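Local coordinates for chitin elicitor-binding protein (Oryza sativa subsp. japonica, PDB 5JCE), which binds chitin oligosaccharides from fungal cell walls and helps pass on the signal that triggers plant defence responses, at residues P192-R197 and T232-N237; S204-L209 and C271-Y276; G245-P250 and L282-S287; L251-L256 and T286-N291. All coordinates share one frame; numbering follows the deposited sequence.

Interaction 1. Residues P192-R197 and T232-N237; sequences PLPVCR and TTYQLN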
loop_
_atom_site.group_PDB
_atom_site.type_symbol
_atom_site.label_atom_id
_atom_site.label_comp_id
_atom_site.label_asym_id
_atom_site.label_seq_id
_atom_site.Cartn_x
_atom_site.Cartn_y
_atom_site.Cartn_z
ATOM N N PRO A 192 -7.102 8.049 3.270
ATOM C CA PRO A 192 -6.703 7.997 1.860
ATOM C C PRO A 192 -5.545 8.938 1.549
ATOM O O PRO A 192 -5.784 10.117 1.281
ATOM C CB PRO A 192 -7.970 8.442 1.108
ATOM C CG PRO A 192 -9.038 8.541 2.134
ATOM C CD PRO A 192 -8.372 8.760 3.447
ATOM N N LEU A 193 -4.321 8.415 1.579
ATOM C CA LEU A 193 -3.129 9.211 1.296
ATOM C C LEU A 193 -3.128 9.662 -0.146
ATOM O O LEU A 193 -3.311 8.845 -1.042
ATOM C CB LEU A 193 -1.869 8.407 1.561
ATOM C CG LEU A 193 -1.688 7.889 2.975
ATOM C CD1 LEU A 193 -0.233 7.628 3.243
ATOM C CD2 LEU A 193 -2.230 8.896 3.963
ATOM N N PRO A 194 -2.940 10.967 -0.377
ATOM C CA PRO A 194 -2.658 11.429 -1.740
ATOM C C PRO A 194 -1.389 10.782 -2.300
ATOM O O PRO A 194 -0.465 10.494 -1.546
ATOM C CB PRO A 194 -2.494 12.956 -1.582
ATOM C CG PRO A 194 -2.573 13.233 -0.104
ATOM C CD PRO A 194 -3.230 12.074 0.544
ATOM N N VAL A 195 -1.358 10.563 -3.609
ATOM C CA VAL A 195 -0.250 9.899 -4.277
ATOM C C VAL A 195 0.115 10.630 -5.574
ATOM O O VAL A 195 -0.695 11.397 -6.093
ATOM C CB VAL A 195 -0.603 8.417 -4.594
ATOM C CG1 VAL A 195 -0.804 7.628 -3.301
ATOM C CG2 VAL A 195 -1.852 8.340 -5.471
ATOM N N CYS A 196 1.318 10.382 -6.097
ATOM C CA CYS A 196 1.747 10.971 -7.367
ATOM C C CYS A 196 0.863 10.504 -8.516
ATOM O O CYS A 196 0.338 9.398 -8.476
ATOM C CB CYS A 196 3.211 10.621 -7.661
ATOM S SG CYS A 196 4.424 11.387 -6.548
ATOM N N ARG A 197 0.685 11.351 -9.525
ATOM C CA ARG A 197 0.035 10.943 -10.768
ATOM C C ARG A 197 1.055 10.189 -11.563
ATOM O O ARG A 197 2.245 10.367 -11.346
ATOM C CB ARG A 197 -0.458 12.130 -11.601
ATOM C CG ARG A 197 -0.822 13.359 -10.825
ATOM C CD ARG A 197 -0.482 14.622 -11.626
ATOM N NE ARG A 197 -0.080 15.728 -10.753
ATOM C CZ ARG A 197 -0.932 16.367 -9.960
ATOM N NH1 ARG A 197 -2.209 15.981 -9.921
ATOM N NH2 ARG A 197 -0.507 17.366 -9.200
ATOM N N THR A 232 6.692 17.804 -4.148
ATOM C CA THR A 232 7.248 18.850 -5.009
ATOM C C THR A 232 6.537 18.998 -6.360
ATOM O O THR A 232 6.247 20.114 -6.798
ATOM C CB THR A 232 8.738 18.593 -5.276
ATOM O OG1 THR A 232 9.500 18.996 -4.130
ATOM C CG2 THR A 232 9.213 19.372 -6.491
ATOM N N THR A 233 6.261 17.873 -7.010
ATOM C CA THR A 233 5.542 17.866 -8.278
ATOM C C THR A 233 4.262 17.040 -8.223
ATOM O O THR A 233 3.281 17.379 -8.873
ATOM C CB THR A 233 6.414 17.305 -9.426
ATOM O OG1 THR A 233 6.811 15.947 -9.131
ATOM C CG2 THR A 233 7.642 18.199 -9.666
ATOM N N TYR A 234 4.300 15.958 -7.447
ATOM C CA TYR A 234 3.283 14.902 -7.437
ATOM C C TYR A 234 3.159 14.206 -8.790
ATOM O O TYR A 234 2.100 13.688 -9.144
ATOM C CB TYR A 234 1.929 15.435 -6.987
ATOM C CG TYR A 234 1.729 15.219 -5.511
ATOM C CD1 TYR A 234 1.995 13.982 -4.937
ATOM C CD2 TYR A 234 1.313 16.253 -4.676
ATOM C CE1 TYR A 234 1.826 13.774 -3.571
ATOM C CE2 TYR A 234 1.142 16.051 -3.315
ATOM C CZ TYR A 234 1.403 14.812 -2.769
ATOM O OH TYR A 234 1.249 14.603 -1.416
ATOM N N GLN A 235 4.261 14.190 -9.532
ATOM C CA GLN A 235 4.366 13.393 -10.737
ATOM C C GLN A 235 5.374 12.301 -10.463
ATOM O O GLN A 235 6.523 12.582 -10.123
ATOM C CB GLN A 235 4.795 14.239 -11.933
ATOM C CG GLN A 235 4.725 13.527 -13.276
ATOM C CD GLN A 235 3.290 13.372 -13.765
ATOM O OE1 GLN A 235 2.419 14.177 -13.422
ATOM N NE2 GLN A 235 3.031 12.327 -14.549
ATOM N N LEU A 236 4.932 11.059 -10.586
ATOM C CA LEU A 236 5.785 9.901 -10.390
ATOM C C LEU A 236 7.093 10.027 -11.165
ATOM O O LEU A 236 7.090 10.305 -12.362
ATOM C CB LEU A 236 5.045 8.639 -10.820
ATOM C CG LEU A 236 5.428 7.355 -10.107
ATOM C CD1 LEU A 236 4.977 7.454 -8.673
ATOM C CD2 LEU A 236 4.815 6.135 -10.795
ATOM N N ASN A 237 8.209 9.855 -10.465
ATOM C CA ASN A 237 9.518 9.868 -11.089
ATOM C C ASN A 237 9.968 8.427 -11.249
ATOM O O ASN A 237 10.165 7.733 -10.263
ATOM C CB ASN A 237 10.505 10.681 -10.236
ATOM C CG ASN A 237 11.866 10.898 -10.910
ATOM O OD1 ASN A 237 12.428 9.992 -11.521
ATOM N ND2 ASN A 237 12.413 12.105 -10.761
#
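Cys196 and Tyr234 lie at the centre of a contact built on a single beta bridge, Arg197 with Gln235, which ties the chain leaving strand 188-194 to the loop between strands 225-228 and 237-240. Two backbone hydrogen bonds make the bridge. Arg197 N donates to Tyr234 O (2.8 Å), and Leu236 N donates to Arg197 O (2.9 Å).

Packing is closest around Cys196. Its CB sits 3.4 Å from Leu236 N and also touches the CD1 methyl of Leu236. With SG beside its own backbone N (chi1 -68°), the sulfur comes to the edge of the Tyr234 ring, 3.9 Å from CD1, in a sulfur-aromatic contact. The same sulfur is fixed covalently, so the disulfide to Cys229 and the bridge at Gln235 hold the same loop at two points. Further along the ring the fit slackens, and the tyrosine hydroxyl OH only reaches Pro194 CB at 4.1 Å.

The exposed side belongs to Arg197. Its bent chain crosses Tyr234 at about a right angle, the guanidinium standing 82° to the ring plane, and Gln235 OE1 lies in the guanidinium plane at its edge without forming a hydrogen bond. Within the loop itself Thr233 forms an ST turn, its OG1 accepting from Gln235 N at 3.1 Å.

Interaction 2. Residues S204-L209 and C271-Y276; sequences SADHNL and CAYSGY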
loop_
_atom_site.group_PDB
_atom_site.type_symbol
_atom_site.label_atom_id
_atom_site.label_comp_id
_atom_site.label_asym_id
_atom_site.label_seq_id
_atom_site.Cartn_x
_atom_site.Cartn_y
_atom_site.Cartn_z
ATOM N N SER A 204 -1.784 -2.115 -18.312
ATOM C CA SER A 204 -0.578 -2.541 -17.602
ATOM C C SER A 204 -0.892 -3.316 -16.320
ATOM O O SER A 204 -1.823 -2.995 -15.586
ATOM C CB SER A 204 0.308 -1.332 -17.281
ATOM O OG SER A 204 1.524 -1.728 -16.658
ATOM N N ALA A 205 -0.088 -4.343 -16.077
ATOM C CA ALA A 205 -0.173 -5.174 -14.887
ATOM C C ALA A 205 -0.120 -4.380 -13.567
ATOM O O ALA A 205 -0.852 -4.692 -12.634
ATOM C CB ALA A 205 0.949 -6.210 -14.927
ATOM N N ASP A 206 0.744 -3.366 -13.490
ATOM C CA ASP A 206 0.920 -2.572 -12.264
ATOM C C ASP A 206 0.017 -1.352 -12.156
ATOM O O ASP A 206 0.297 -0.451 -11.367
ATOM C CB ASP A 206 2.373 -2.091 -12.132
ATOM C CG ASP A 206 2.920 -1.522 -13.421
ATOM O OD1 ASP A 206 2.118 -1.189 -14.322
ATOM O OD2 ASP A 206 4.160 -1.428 -13.535
ATOM N N HIS A 207 -1.065 -1.331 -12.928
ATOM C CA HIS A 207 -1.888 -0.129 -13.069
ATOM C C HIS A 207 -2.438 0.444 -11.748
ATOM O O HIS A 207 -2.493 1.663 -11.565
ATOM C CB HIS A 207 -3.043 -0.415 -14.022
ATOM C CG HIS A 207 -4.106 0.632 -13.995
ATOM N ND1 HIS A 207 -3.829 1.979 -14.123
ATOM C CD2 HIS A 207 -5.444 0.535 -13.814
ATOM C CE1 HIS A 207 -4.954 2.666 -14.038
ATOM N NE2 HIS A 207 -5.947 1.815 -13.850
ATOM N N ASN A 208 -2.843 -0.409 -10.821
ATOM C CA ASN A 208 -3.352 0.106 -9.559
ATOM C C ASN A 208 -2.417 -0.127 -8.403
ATOM O O ASN A 208 -2.820 -0.002 -7.250
ATOM C CB ASN A 208 -4.704 -0.514 -9.234
ATOM C CG ASN A 208 -5.832 0.224 -9.884
ATOM O OD1 ASN A 208 -6.621 -0.357 -10.627
ATOM N ND2 ASN A 208 -5.909 1.535 -9.624
ATOM N N LEU A 209 -1.170 -0.466 -8.710
ATOM C CA LEU A 209 -0.211 -0.837 -7.681
ATOM C C LEU A 209 0.855 0.232 -7.439
ATOM O O LEU A 209 1.407 0.312 -6.352
ATOM C CB LEU A 209 0.444 -2.160 -8.046
ATOM C CG LEU A 209 -0.554 -3.307 -8.289
ATOM C CD1 LEU A 209 0.199 -4.559 -8.702
ATOM C CD2 LEU A 209 -1.476 -3.570 -7.081
ATOM N N CYS A 271 9.490 11.933 -20.951
ATOM C CA CYS A 271 9.382 10.505 -21.255
ATOM C C CYS A 271 9.095 9.682 -20.004
ATOM O O CYS A 271 10.016 9.398 -19.233
ATOM C CB CYS A 271 10.661 10.000 -21.922
ATOM S SG CYS A 271 10.631 8.242 -22.276
ATOM N N ALA A 272 7.837 9.280 -19.815
ATOM C CA ALA A 272 7.419 8.570 -18.600
ATOM C C ALA A 272 7.240 7.058 -18.741
ATOM O O ALA A 272 7.083 6.526 -19.827
ATOM C CB ALA A 272 6.124 9.180 -18.085
ATOM N N TYR A 273 7.262 6.371 -17.611
ATOM C CA TYR A 273 6.969 4.953 -17.554
ATOM C C TYR A 273 5.469 4.773 -17.669
ATOM O O TYR A 273 4.709 5.432 -16.963
ATOM C CB TYR A 273 7.488 4.356 -16.251
ATOM C CG TYR A 273 7.039 2.952 -15.973
ATOM C CD1 TYR A 273 7.592 1.874 -16.661
ATOM C CD2 TYR A 273 6.080 2.692 -15.004
ATOM C CE1 TYR A 273 7.181 0.567 -16.407
ATOM C CE2 TYR A 273 5.658 1.389 -14.741
ATOM C CZ TYR A 273 6.220 0.335 -15.443
ATOM O OH TYR A 273 5.812 -0.948 -15.178
ATOM N N SER A 274 5.035 3.904 -18.570
ATOM C CA SER A 274 3.602 3.712 -18.775
ATOM C C SER A 274 3.168 2.270 -18.543
ATOM O O SER A 274 1.986 1.958 -18.630
ATOM C CB SER A 274 3.195 4.165 -20.175
ATOM O OG SER A 274 4.113 3.702 -21.144
ATOM N N GLY A 275 4.125 1.396 -18.243
ATOM C CA GLY A 275 3.797 0.072 -17.769
ATOM C C GLY A 275 4.656 -1.026 -18.342
ATOM O O GLY A 275 5.644 -0.802 -19.032
ATOM N N TYR A 276 4.274 -2.249 -18.043
ATOM C CA TYR A 276 4.959 -3.386 -18.618
ATOM C C TYR A 276 3.927 -4.435 -18.919
ATOM O O TYR A 276 2.778 -4.329 -18.484
ATOM C CB TYR A 276 6.032 -3.946 -17.669
ATOM C CG TYR A 276 5.460 -4.746 -16.533
ATOM C CD1 TYR A 276 4.929 -4.119 -15.418
ATOM C CD2 TYR A 276 5.441 -6.126 -16.576
ATOM C CE1 TYR A 276 4.395 -4.846 -14.377
ATOM C CE2 TYR A 276 4.906 -6.870 -15.538
ATOM C CZ TYR A 276 4.383 -6.226 -14.447
ATOM O OH TYR A 276 3.842 -6.958 -13.419
#
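Asp206 and Tyr273 meet through a hydrogen bond from the phenol OH of Tyr273 to OD2 of Asp206, joining the loop between strands 188-194 and 217-220 to strand 269-277. The oxygen approaches the ring in plane, at its edge, with the carboxylate turned 81° to it; the modelled OH to OD2 length of 2.4 Å is too short to be read closely at this resolution. OD2 also lies at the edge of the Tyr276 ring, 3.4 Å from CD1, while the CB methyl of Ala205 packs 3.5 Å from Tyr276 CZ. Replacing Tyr276 by an alanine would probably open a gap beside the Asp206 carboxylate and leave the Ala205 methyl without its partner.

Ser204 forms the next shell. Its OG, anti to its own N (chi1 -177°), accepts from Tyr276 N at 3.1 Å and donates to Asp206 OD1, a bond also modelled very short, thereby linking strand 269-277 to the carboxylate. A type I turn runs from Ser204 to His207, and on the strand side Ser274 and Gly275 form a classic beta bulge opposite Gln285.

Thr220 adds a hydrogen bond at OD2. As modelled, both carboxylate oxygens of buried Asp206 have hydroxyl partners, which would be consistent with a stabilised negative charge.

Interaction 3. Residues G245-P250 and L282-S287; sequences GCPSVP and LIIQTS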
loop_
_atom_site.group_PDB
_atom_site.type_symbol
_atom_site.label_atom_id
_atom_site.label_comp_id
_atom_site.label_asym_id
_atom_site.label_seq_id
_atom_site.Cartn_x
_atom_site.Cartn_y
_atom_site.Cartn_z
ATOM N N GLY A 245 19.556 -8.686 -16.318
ATOM C CA GLY A 245 18.557 -9.573 -16.898
ATOM C C GLY A 245 17.360 -8.782 -17.409
ATOM O O GLY A 245 16.394 -9.358 -17.894
ATOM N N CYS A 246 17.442 -7.453 -17.306
ATOM C CA CYS A 246 16.338 -6.533 -17.613
ATOM C C CYS A 246 16.307 -6.060 -19.073
ATOM O O CYS A 246 17.353 -5.723 -19.635
ATOM C CB CYS A 246 16.425 -5.316 -16.691
ATOM S SG CYS A 246 15.674 -5.548 -15.064
ATOM N N PRO A 247 15.105 -6.014 -19.678
ATOM C CA PRO A 247 14.916 -5.592 -21.071
ATOM C C PRO A 247 15.238 -4.120 -21.286
ATOM O O PRO A 247 15.282 -3.346 -20.326
ATOM C CB PRO A 247 13.426 -5.849 -21.320
ATOM C CG PRO A 247 12.808 -5.704 -19.989
ATOM C CD PRO A 247 13.818 -6.224 -18.996
ATOM N N SER A 248 15.458 -3.740 -22.539
ATOM C CA SER A 248 15.698 -2.347 -22.884
ATOM C C SER A 248 14.437 -1.537 -22.626
ATOM O O SER A 248 13.314 -2.053 -22.722
ATOM C CB SER A 248 16.124 -2.210 -24.348
ATOM O OG SER A 248 15.079 -2.648 -25.210
ATOM N N VAL A 249 14.633 -0.269 -22.288
ATOM C CA VAL A 249 13.536 0.665 -22.127
ATOM C C VAL A 249 13.458 1.562 -23.367
ATOM O O VAL A 249 14.428 2.262 -23.691
ATOM C CB VAL A 249 13.713 1.539 -20.857
ATOM C CG1 VAL A 249 12.437 2.324 -20.562
ATOM C CG2 VAL A 249 14.112 0.682 -19.667
ATOM N N PRO A 250 12.302 1.552 -24.054
ATOM C CA PRO A 250 12.092 2.336 -25.278
ATOM C C PRO A 250 12.114 3.846 -25.054
ATOM O O PRO A 250 11.653 4.346 -24.020
ATOM C CB PRO A 250 10.703 1.888 -25.750
ATOM C CG PRO A 250 10.022 1.406 -24.521
ATOM C CD PRO A 250 11.100 0.787 -23.678
ATOM N N LEU A 282 9.244 -10.055 -20.682
ATOM C CA LEU A 282 8.957 -8.788 -20.072
ATOM C C LEU A 282 9.188 -7.697 -21.058
ATOM O O LEU A 282 10.262 -7.551 -21.577
ATOM C CB LEU A 282 9.862 -8.573 -18.871
ATOM C CG LEU A 282 9.229 -7.850 -17.696
ATOM C CD1 LEU A 282 9.910 -8.220 -16.409
ATOM C CD2 LEU A 282 9.301 -6.358 -17.900
ATOM N N ILE A 283 8.161 -6.910 -21.285
ATOM C CA ILE A 283 8.270 -5.734 -22.132
ATOM C C ILE A 283 7.882 -4.501 -21.340
ATOM O O ILE A 283 6.851 -4.483 -20.667
ATOM C CB ILE A 283 7.380 -5.834 -23.394
ATOM C CG1 ILE A 283 7.574 -7.186 -24.078
ATOM C CG2 ILE A 283 7.652 -4.660 -24.352
ATOM C CD1 ILE A 283 6.467 -7.529 -25.021
ATOM N N ILE A 284 8.710 -3.472 -21.439
ATOM C CA ILE A 284 8.452 -2.216 -20.762
ATOM C C ILE A 284 7.984 -1.180 -21.769
ATOM O O ILE A 284 8.559 -1.057 -22.841
ATOM C CB ILE A 284 9.720 -1.707 -20.017
ATOM C CG1 ILE A 284 10.115 -2.685 -18.918
ATOM C CG2 ILE A 284 9.495 -0.322 -19.422
ATOM C CD1 ILE A 284 11.557 -2.570 -18.544
ATOM N N GLN A 285 6.946 -0.432 -21.410
ATOM C CA GLN A 285 6.429 0.641 -22.250
ATOM C C GLN A 285 6.710 2.037 -21.676
ATOM O O GLN A 285 6.716 2.227 -20.459
ATOM C CB GLN A 285 4.922 0.470 -22.434
ATOM C CG GLN A 285 4.531 -0.866 -22.990
ATOM C CD GLN A 285 3.424 -1.535 -22.201
ATOM O OE1 GLN A 285 2.529 -0.874 -21.644
ATOM N NE2 GLN A 285 3.472 -2.860 -22.154
ATOM N N THR A 286 6.926 3.015 -22.551
ATOM C CA THR A 286 7.000 4.410 -22.134
ATOM C C THR A 286 6.106 5.278 -22.991
ATOM O O THR A 286 5.669 4.865 -24.063
ATOM C CB THR A 286 8.414 4.990 -22.204
ATOM O OG1 THR A 286 8.862 5.008 -23.562
ATOM C CG2 THR A 286 9.366 4.192 -21.341
ATOM N N SER A 287 5.837 6.488 -22.508
ATOM C CA SER A 287 5.006 7.432 -23.235
ATOM C C SER A 287 5.277 8.856 -22.786
ATOM O O SER A 287 5.595 9.117 -21.624
ATOM C CB SER A 287 3.523 7.116 -23.053
ATOM O OG SER A 287 3.049 7.612 -21.813
#
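Ile284 receives Pro247 and Val249 at the apolar centre of this contact, where the extended loop following strand 237-240 runs beside strand 283-290, an outermost strand of a three-stranded antiparallel sheet. The two segments head in nearly the same direction, 21° apart, yet no backbone hydrogen bond joins them, and side chains do most of the work.

The isoleucine is a fork. With CG1 beside its backbone N (chi1 -63°), CD1 reaches Pro247 CG at 3.7 Å, the two side chains crossing at about a right angle, while CG2 meets Val249 CG1 at 4.1 Å. That same valine methyl touches CG2 of Thr286 at 3.7 Å, carrying the apolar row two residues along the strand. At the other end of the row, Pro247 CG approaches Leu282 CD2 at 4.1 Å. Pro247 follows directly on Cys246, which is joined by a disulfide to Cys224.

Outward lies the polar edge. Pro250 sets its CD against the carbonyl O of Ile284 and offers its own carbonyl to Thr286. A valine in place of Thr286 would probably leave Pro250 O without its hydroxyl mate and remove the one hydrogen bond between the two segments. In that bond Thr286 OG1 donates to Pro250 O over 2.9 Å, coming from above the carbonyl plane, 54° out of it.

Interaction 4. Residues L251-L256 and T286-N291; sequences LCNGTL and TSLATN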
loop_
_atom_site.group_PDB
_atom_site.type_symbol
_atom_site.label_atom_id
_atom_site.label_comp_id
_atom_site.label_asym_id
_atom_site.label_seq_id
_atom_site.Cartn_x
_atom_site.Cartn_y
_atom_site.Cartn_z
ATOM N N LEU A 251 12.656 4.561 -26.034
ATOM C CA LEU A 251 12.589 6.009 -26.060
ATOM C C LEU A 251 11.176 6.460 -26.365
ATOM O O LEU A 251 10.286 5.644 -26.636
ATOM C CB LEU A 251 13.529 6.574 -27.114
ATOM C CG LEU A 251 14.910 5.945 -27.203
ATOM C CD1 LEU A 251 15.590 6.485 -28.446
ATOM C CD2 LEU A 251 15.716 6.263 -25.943
ATOM N N CYS A 252 10.955 7.749 -26.339
ATOM C CA CYS A 252 9.677 8.220 -26.759
ATOM C C CYS A 252 9.920 8.795 -28.084
ATOM O O CYS A 252 10.771 9.630 -28.248
ATOM C CB CYS A 252 9.167 9.272 -25.839
ATOM S SG CYS A 252 8.257 8.485 -24.559
ATOM N N ASN A 253 9.212 8.292 -29.075
ATOM C CA ASN A 253 9.562 8.591 -30.431
ATOM C C ASN A 253 10.980 8.088 -30.621
ATOM O O ASN A 253 11.254 6.933 -30.364
ATOM C CB ASN A 253 9.426 10.081 -30.661
ATOM C CG ASN A 253 7.981 10.526 -30.713
ATOM O OD1 ASN A 253 7.134 9.848 -31.294
ATOM N ND2 ASN A 253 7.696 11.676 -30.118
ATOM N N GLY A 254 11.875 8.981 -30.958
ATOM C CA GLY A 254 13.261 8.660 -30.897
ATOM C C GLY A 254 13.853 9.760 -30.072
ATOM O O GLY A 254 13.355 10.875 -30.082
ATOM N N THR A 255 14.895 9.443 -29.318
ATOM C CA THR A 255 15.741 10.424 -28.644
ATOM C C THR A 255 15.371 10.925 -27.270
ATOM O O THR A 255 16.155 11.634 -26.670
ATOM C CB THR A 255 15.859 11.690 -29.469
ATOM O OG1 THR A 255 14.569 12.305 -29.512
ATOM C CG2 THR A 255 16.308 11.333 -30.863
ATOM N N LEU A 256 14.213 10.557 -26.753
ATOM C CA LEU A 256 13.873 10.939 -25.402
ATOM C C LEU A 256 13.961 9.695 -24.604
ATOM O O LEU A 256 13.201 8.793 -24.802
ATOM C CB LEU A 256 12.449 11.439 -25.338
ATOM C CG LEU A 256 12.140 12.904 -25.078
ATOM C CD1 LEU A 256 12.824 13.402 -23.839
ATOM C CD2 LEU A 256 12.586 13.713 -26.264
ATOM N N THR A 286 6.926 3.015 -22.551
ATOM C CA THR A 286 7.000 4.410 -22.134
ATOM C C THR A 286 6.106 5.278 -22.991
ATOM O O THR A 286 5.669 4.865 -24.063
ATOM C CB THR A 286 8.414 4.990 -22.204
ATOM O OG1 THR A 286 8.862 5.008 -23.562
ATOM C CG2 THR A 286 9.366 4.192 -21.341
ATOM N N SER A 287 5.837 6.488 -22.508
ATOM C CA SER A 287 5.006 7.432 -23.235
ATOM C C SER A 287 5.277 8.856 -22.786
ATOM O O SER A 287 5.595 9.117 -21.624
ATOM C CB SER A 287 3.523 7.116 -23.053
ATOM O OG SER A 287 3.049 7.612 -21.813
ATOM N N LEU A 288 5.153 9.768 -23.732
ATOM C CA LEU A 288 5.307 11.184 -23.474
ATOM C C LEU A 288 4.242 11.665 -22.490
ATOM O O LEU A 288 3.058 11.359 -22.639
ATOM C CB LEU A 288 5.219 11.958 -24.788
ATOM C CG LEU A 288 6.202 13.097 -25.023
ATOM C CD1 LEU A 288 7.609 12.725 -24.588
ATOM C CD2 LEU A 288 6.160 13.441 -26.492
ATOM N N ALA A 289 4.666 12.399 -21.468
ATOM C CA ALA A 289 3.729 13.004 -20.531
ATOM C C ALA A 289 3.808 14.519 -20.632
ATOM O O ALA A 289 4.893 15.100 -20.753
ATOM C CB ALA A 289 4.012 12.541 -19.110
ATOM N N THR A 290 2.649 15.159 -20.622
ATOM C CA THR A 290 2.598 16.607 -20.584
ATOM C C THR A 290 2.864 17.049 -19.138
ATOM O O THR A 290 2.577 16.301 -18.200
ATOM C CB THR A 290 1.243 17.137 -21.085
ATOM O OG1 THR A 290 1.133 18.533 -20.769
ATOM C CG2 THR A 290 0.107 16.392 -20.422
ATOM N N ASN A 291 3.434 18.235 -18.948
ATOM C CA ASN A 291 3.623 18.737 -17.590
ATOM C C ASN A 291 2.261 18.900 -16.914
ATOM O O ASN A 291 1.413 19.662 -17.374
ATOM C CB ASN A 291 4.404 20.061 -17.582
ATOM C CG ASN A 291 4.899 20.440 -16.186
ATOM O OD1 ASN A 291 4.190 20.254 -15.200
ATOM N ND2 ASN A 291 6.126 20.946 -16.098
#
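Cys252 and Ser287 bring the two backbones closest, their CA atoms 5.9 Å apart, where an irregular loop meets strand 283-290 at one border of a three-stranded antiparallel sheet. The loop folds back on itself, Cys252 N donating to Leu256 O at 2.9 Å, with Asn253 at a positive phi inside the closed segment. The strand is extended and gives its backbone bonds to strand 269-277, Ser287 pairing with Ala272 and Ala289 with Thr270. Between 251-256 and 286-291 there is no hydrogen bond, and the contact is one of packing.

Cys252 carries it. Its CB is directed at the strand, and with SG beside the backbone N (chi1 -89°) the sulfur settles against the peptide link between Ser287 and Leu288, 3.5 Å from both Ser287 C and Leu288 N. The side chain of Cys271, on strand 269-277, packs against Cys252 as well. Thr286 OG1 lies 3.7 Å from the sulfur, but its hydrogen bond goes to Pro250 O, and the nearby Leu251 O is badly angled for another.

Away from the sulfur the contact thins out towards the surface. Leu288 turns its branched end to the loop, one methyl for each of two neighbours. CD2 comes only within 4.3 Å of the Asn253 amide nitrogen ND2, while CD1 rests 4.0 Å from Cys252 CB.

Interaction 2 is the buried contact of the four, and its chemistry is polar, a carboxylate wrapped by hydroxyls. Interactions 3 and 4 are surface contacts in which successive parts of one loop, 245-250 and 251-256, pack against strand 283-290; they share Thr286 and Ser287, the first mainly apolar with one hydrogen bond, the second without any. Interaction 2 uses the neighbouring strand 269-277, probably joined to theirs by backbone hydrogen bonds such as Gly275 O to Gln285 N (2.7 Å). Interaction 1, partly buried, touches none of the others, its nearest atoms about 5 Å from those of interaction 4, and relies on backbone bridging and a disulfide where strand 188-194 gives way to loop.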